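PDB 3OC9: UDP-N-acetylglucosamine pyrophosphorylase from Entamoeba histolytica, which probably catalyses the transfer of a uridylyl group from UTP to N-acetylglucosamine 1-phosphate, giving UDP-N-acetylglucosamine and diphosphate. Local coordinates for residues I94-M99 against F118-E123; L30-K35 against E85-K90. All coordinates share one frame; numbering follows the deposited sequence.

Interaction 1: I94-M99 against F118-E123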
# COMPACT_ATOMS: atom_id res chain seq x y z
N ILE A 94 10.30 9.19 11.24
CA ILE A 94 9.23 9.11 10.22
C ILE A 94 7.84 8.94 10.88
O ILE A 94 7.55 7.89 11.43
CB ILE A 94 9.46 7.92 9.20
CG1 ILE A 94 10.82 8.05 8.50
CG2 ILE A 94 8.30 7.86 8.14
CD1 ILE A 94 11.23 6.74 7.71
N HIS A 95 6.98 9.97 10.83
CA HIS A 95 5.61 9.87 11.38
C HIS A 95 4.71 8.95 10.50
O HIS A 95 4.85 8.96 9.27
CB HIS A 95 5.00 11.29 11.57
CG HIS A 95 5.57 12.05 12.74
ND1 HIS A 95 5.11 11.89 14.03
CD2 HIS A 95 6.60 12.94 12.82
CE1 HIS A 95 5.81 12.66 14.85
NE2 HIS A 95 6.73 13.29 14.14
N TRP A 96 3.83 8.16 11.14
CA TRP A 96 2.97 7.13 10.48
C TRP A 96 1.50 7.39 10.84
O TRP A 96 1.13 7.33 12.02
CB TRP A 96 3.41 5.72 10.94
CG TRP A 96 2.66 4.50 10.35
CD1 TRP A 96 1.74 4.50 9.31
CD2 TRP A 96 2.81 3.13 10.75
NE1 TRP A 96 1.31 3.20 9.07
CE2 TRP A 96 1.95 2.35 9.94
CE3 TRP A 96 3.59 2.49 11.73
CZ2 TRP A 96 1.84 0.95 10.07
CZ3 TRP A 96 3.49 1.08 11.86
CH2 TRP A 96 2.63 0.33 11.02
N PHE A 97 0.68 7.69 9.82
CA PHE A 97 -0.76 7.99 9.99
C PHE A 97 -1.57 6.76 9.52
O PHE A 97 -1.45 6.34 8.36
CB PHE A 97 -1.11 9.29 9.22
CG PHE A 97 -0.24 10.48 9.60
CD1 PHE A 97 -0.49 11.20 10.78
CD2 PHE A 97 0.84 10.85 8.80
CE1 PHE A 97 0.34 12.27 11.17
CE2 PHE A 97 1.68 11.94 9.17
CZ PHE A 97 1.42 12.65 10.36
N LEU A 98 -2.37 6.19 10.43
CA LEU A 98 -3.09 4.94 10.17
C LEU A 98 -4.59 5.18 10.17
O LEU A 98 -5.18 5.51 11.21
CB LEU A 98 -2.75 3.88 11.23
CG LEU A 98 -1.35 3.29 11.21
CD1 LEU A 98 -0.49 4.09 12.16
CD2 LEU A 98 -1.40 1.81 11.63
N MET A 99 -5.22 5.01 9.00
CA MET A 99 -6.68 5.26 8.86
C MET A 99 -7.54 4.08 9.34
O MET A 99 -7.36 2.95 8.88
CB MET A 99 -7.06 5.65 7.42
CG MET A 99 -8.51 6.16 7.26
SD MET A 99 -8.90 6.95 5.65
CE MET A 99 -8.86 5.56 4.56
N PHE A 118 6.58 -2.18 18.90
CA PHE A 118 7.62 -2.91 18.16
C PHE A 118 8.95 -2.14 18.06
O PHE A 118 9.72 -2.34 17.12
CB PHE A 118 7.11 -3.37 16.76
CG PHE A 118 5.86 -4.24 16.81
CD1 PHE A 118 5.95 -5.58 17.20
CD2 PHE A 118 4.61 -3.71 16.49
CE1 PHE A 118 4.80 -6.38 17.28
CE2 PHE A 118 3.46 -4.49 16.56
CZ PHE A 118 3.56 -5.85 16.95
N GLY A 119 9.24 -1.29 19.05
CA GLY A 119 10.50 -0.52 19.05
C GLY A 119 10.44 0.90 18.50
O GLY A 119 11.42 1.64 18.59
N LEU A 120 9.29 1.28 17.93
CA LEU A 120 9.01 2.70 17.57
C LEU A 120 8.68 3.54 18.81
O LEU A 120 8.55 2.99 19.92
CB LEU A 120 7.87 2.79 16.52
CG LEU A 120 8.17 2.16 15.14
CD1 LEU A 120 6.88 2.00 14.29
CD2 LEU A 120 9.22 2.98 14.41
N SER A 121 8.60 4.86 18.64
CA SER A 121 8.16 5.77 19.71
C SER A 121 6.65 5.98 19.71
O SER A 121 6.03 6.10 18.64
CB SER A 121 8.88 7.12 19.59
OG SER A 121 8.31 8.10 20.47
N SER A 122 6.05 6.08 20.90
CA SER A 122 4.61 6.43 20.99
C SER A 122 4.27 7.78 20.34
O SER A 122 3.11 8.03 19.99
CB SER A 122 4.11 6.41 22.45
OG SER A 122 4.65 7.49 23.20
N GLU A 123 5.29 8.63 20.16
CA GLU A 123 5.07 9.97 19.62
C GLU A 123 4.88 9.98 18.10
O GLU A 123 4.41 10.98 17.55
CB GLU A 123 6.22 10.90 20.03
CG GLU A 123 6.47 10.91 21.53
CD GLU A 123 7.28 12.10 22.00
OE1 GLU A 123 8.32 12.39 21.37
OE2 GLU A 123 6.88 12.73 23.01
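Trp96 meets Leu120 at the edge of its indole. The CD1 methyl of Leu120 lies near the ring plane, 4.2 Å from Trp96 CE3 on the six-membered ring. It comes in at the rim and does not cover a face. The two side chains cross at about a right angle. Trp96 reaches the loop because its CG is anti to the backbone N (chi1 -178°), which sends the indole out from the strand toward 118-123. Within the strand, Leu98 lies over part of one indole face in one of its two modelled conformers. At the other end of the indole, NE1 is hydrogen-bonded to Thr40 OG1.

His95 makes the second touch. Its CE1 edge faces the backbone carbonyl of Glu123, with CE1 3.5 Å from Glu123 O and the oxygen near the ring plane. No hydrogen bond links the two segments here. His95 ND1 is instead bonded to His126 NE2, which helps fix the rotation of the imidazole. The loop has its own internal bond: Glu123 N donates to Ser121 OG at 3.1 Å, an ST turn.

The fold around this contact is the GT-A-like mixed sheet of the nucleotidyltransferase. Strand 95-100 runs between the parallel strands 36-41 and 125-134, and loop 118-123 leads from helix 105-114 into the latter. Helix 68-87 packs on the Trp96 and Leu120 side through Thr72 and Ser73. Helix 169-176 lies against His95 and Phe97.

Interaction 2: L30-K35 against E85-K90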
# COMPACT_ATOMS: atom_id res chain seq x y z
N LEU A 30 16.24 14.07 2.73
CA LEU A 30 14.89 14.52 3.09
C LEU A 30 14.30 13.78 4.31
O LEU A 30 13.67 14.41 5.18
CB LEU A 30 13.96 14.50 1.86
CG LEU A 30 14.31 15.55 0.78
CD1 LEU A 30 13.64 15.27 -0.59
CD2 LEU A 30 14.00 16.98 1.24
N ILE A 31 14.49 12.45 4.37
CA ILE A 31 14.07 11.66 5.54
C ILE A 31 14.79 12.17 6.81
O ILE A 31 14.15 12.39 7.84
CB ILE A 31 14.33 10.13 5.35
CG1 ILE A 31 13.40 9.51 4.28
CG2 ILE A 31 14.20 9.36 6.70
CD1 ILE A 31 13.89 8.15 3.74
N SER A 32 16.11 12.38 6.71
CA SER A 32 16.92 12.89 7.85
C SER A 32 16.50 14.27 8.39
O SER A 32 16.68 14.55 9.59
CB SER A 32 18.44 12.88 7.49
OG SER A 32 18.80 14.06 6.78
N GLN A 33 15.93 15.12 7.52
CA GLN A 33 15.46 16.47 7.88
C GLN A 33 14.03 16.50 8.46
O GLN A 33 13.50 17.58 8.77
CB GLN A 33 15.54 17.41 6.66
CG GLN A 33 16.98 17.78 6.24
CD GLN A 33 17.07 18.39 4.82
OE1 GLN A 33 16.11 18.38 4.06
NE2 GLN A 33 18.24 18.91 4.48
N GLY A 34 13.43 15.32 8.63
CA GLY A 34 12.04 15.20 9.12
C GLY A 34 10.97 15.65 8.12
O GLY A 34 9.90 16.14 8.51
N LYS A 35 11.25 15.48 6.83
CA LYS A 35 10.35 15.99 5.79
C LYS A 35 9.46 14.91 5.12
O LYS A 35 8.84 15.20 4.10
CB LYS A 35 11.14 16.77 4.73
CG LYS A 35 11.84 18.06 5.27
CD LYS A 35 12.57 18.81 4.16
CE LYS A 35 13.20 20.11 4.67
NZ LYS A 35 13.58 21.00 3.53
N GLU A 85 22.87 7.40 9.47
CA GLU A 85 24.26 7.08 9.12
C GLU A 85 24.80 7.98 7.99
O GLU A 85 25.99 8.34 7.97
CB GLU A 85 24.42 5.59 8.77
CG GLU A 85 24.08 4.64 9.94
CD GLU A 85 24.24 3.15 9.64
OE1 GLU A 85 24.34 2.76 8.46
OE2 GLU A 85 24.25 2.35 10.60
N TYR A 86 23.92 8.34 7.05
CA TYR A 86 24.27 9.22 5.93
C TYR A 86 24.52 10.68 6.33
O TYR A 86 25.53 11.27 5.94
CB TYR A 86 23.18 9.14 4.84
CG TYR A 86 23.36 10.10 3.67
CD1 TYR A 86 24.40 9.94 2.75
CD2 TYR A 86 22.49 11.19 3.50
CE1 TYR A 86 24.56 10.83 1.68
CE2 TYR A 86 22.65 12.08 2.44
CZ TYR A 86 23.68 11.89 1.53
OH TYR A 86 23.84 12.78 0.48
N SER A 87 23.60 11.24 7.13
CA SER A 87 23.60 12.65 7.51
C SER A 87 24.39 12.98 8.78
O SER A 87 24.67 14.15 9.04
CB SER A 87 22.15 13.09 7.73
OG SER A 87 21.60 12.40 8.85
N HIS A 88 24.71 11.96 9.57
CA HIS A 88 25.26 12.10 10.93
C HIS A 88 24.32 12.81 11.93
O HIS A 88 24.77 13.33 12.97
CB HIS A 88 26.66 12.74 10.90
CG HIS A 88 27.67 11.93 10.14
ND1 HIS A 88 27.92 12.13 8.80
CD2 HIS A 88 28.46 10.90 10.52
CE1 HIS A 88 28.83 11.27 8.38
NE2 HIS A 88 29.18 10.52 9.41
N GLN A 89 23.02 12.80 11.62
CA GLN A 89 21.97 13.40 12.46
C GLN A 89 21.47 12.37 13.48
O GLN A 89 21.09 11.26 13.12
CB GLN A 89 20.81 13.89 11.58
CG GLN A 89 19.81 14.83 12.25
CD GLN A 89 20.43 16.14 12.73
OE1 GLN A 89 21.36 16.68 12.12
NE2 GLN A 89 19.91 16.67 13.84
N LYS A 90 21.48 12.75 14.77
CA LYS A 90 21.25 11.80 15.87
C LYS A 90 19.84 11.21 15.94
O LYS A 90 19.68 9.99 16.06
CB LYS A 90 21.59 12.44 17.23
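The backbones come closest at Ser32 and Ser87, whose CA atoms are 6.7 Å apart where helices 21-32 and 68-87 both end. The two serines meet side chain to side chain. Ser32 CB lies 3.5 Å from Ser87 OG, and Ser87 CB lies 3.6 Å from Ser32 OG, so each hydroxyl oxygen rests beside the other residue's methylene. The hydroxyls themselves are 3.9 Å apart (OG of Ser32 to OG of Ser87) and do not bond to each other. A chi1 nearest +60° (84° in Ser32, 65° in Ser87) tucks each OG back over its own helix backbone. There each finds a carbonyl, Ser32 OG bonding to Glu29 O and Ser87 OG to Ala83 O. Ser87 OG also accepts from Gln89 N at 3.1 Å, an ST turn that carries the chain out of the helix end. Beyond it, Gln89 CG comes within 4.1 Å of Ser32 O. The helix ending at Ser32 closes in a Schellman motif, with Gly34 at positive phi. Since each serine hydroxyl is bonded within its own helix end, the helices are joined here by van der Waals contact of small side chains, with no hydrogen bond across.

Overall arrangement
Helix 68-87 takes part in interaction 2 and lies against interaction 1. In interaction 2 its C-terminal end meets the end of helix 21-32, at the surface. In interaction 1 its earlier part packs beside Trp96 and Leu120, where the contact is largely buried. The chain then runs from that helix into strand 95-100. The centres are about 17 Å apart, and the two sites touch through Ile94 CG1 and Ile31 CG2, 4.0 Å apart. Interaction 1 relies on aromatic edges against a methyl and a carbonyl, whereas interaction 2 relies on small serines. The ring nitrogens His95 ND1 and Trp96 NE1 bond to neighbouring strands, while the serine hydroxyls bond within their own helix ends.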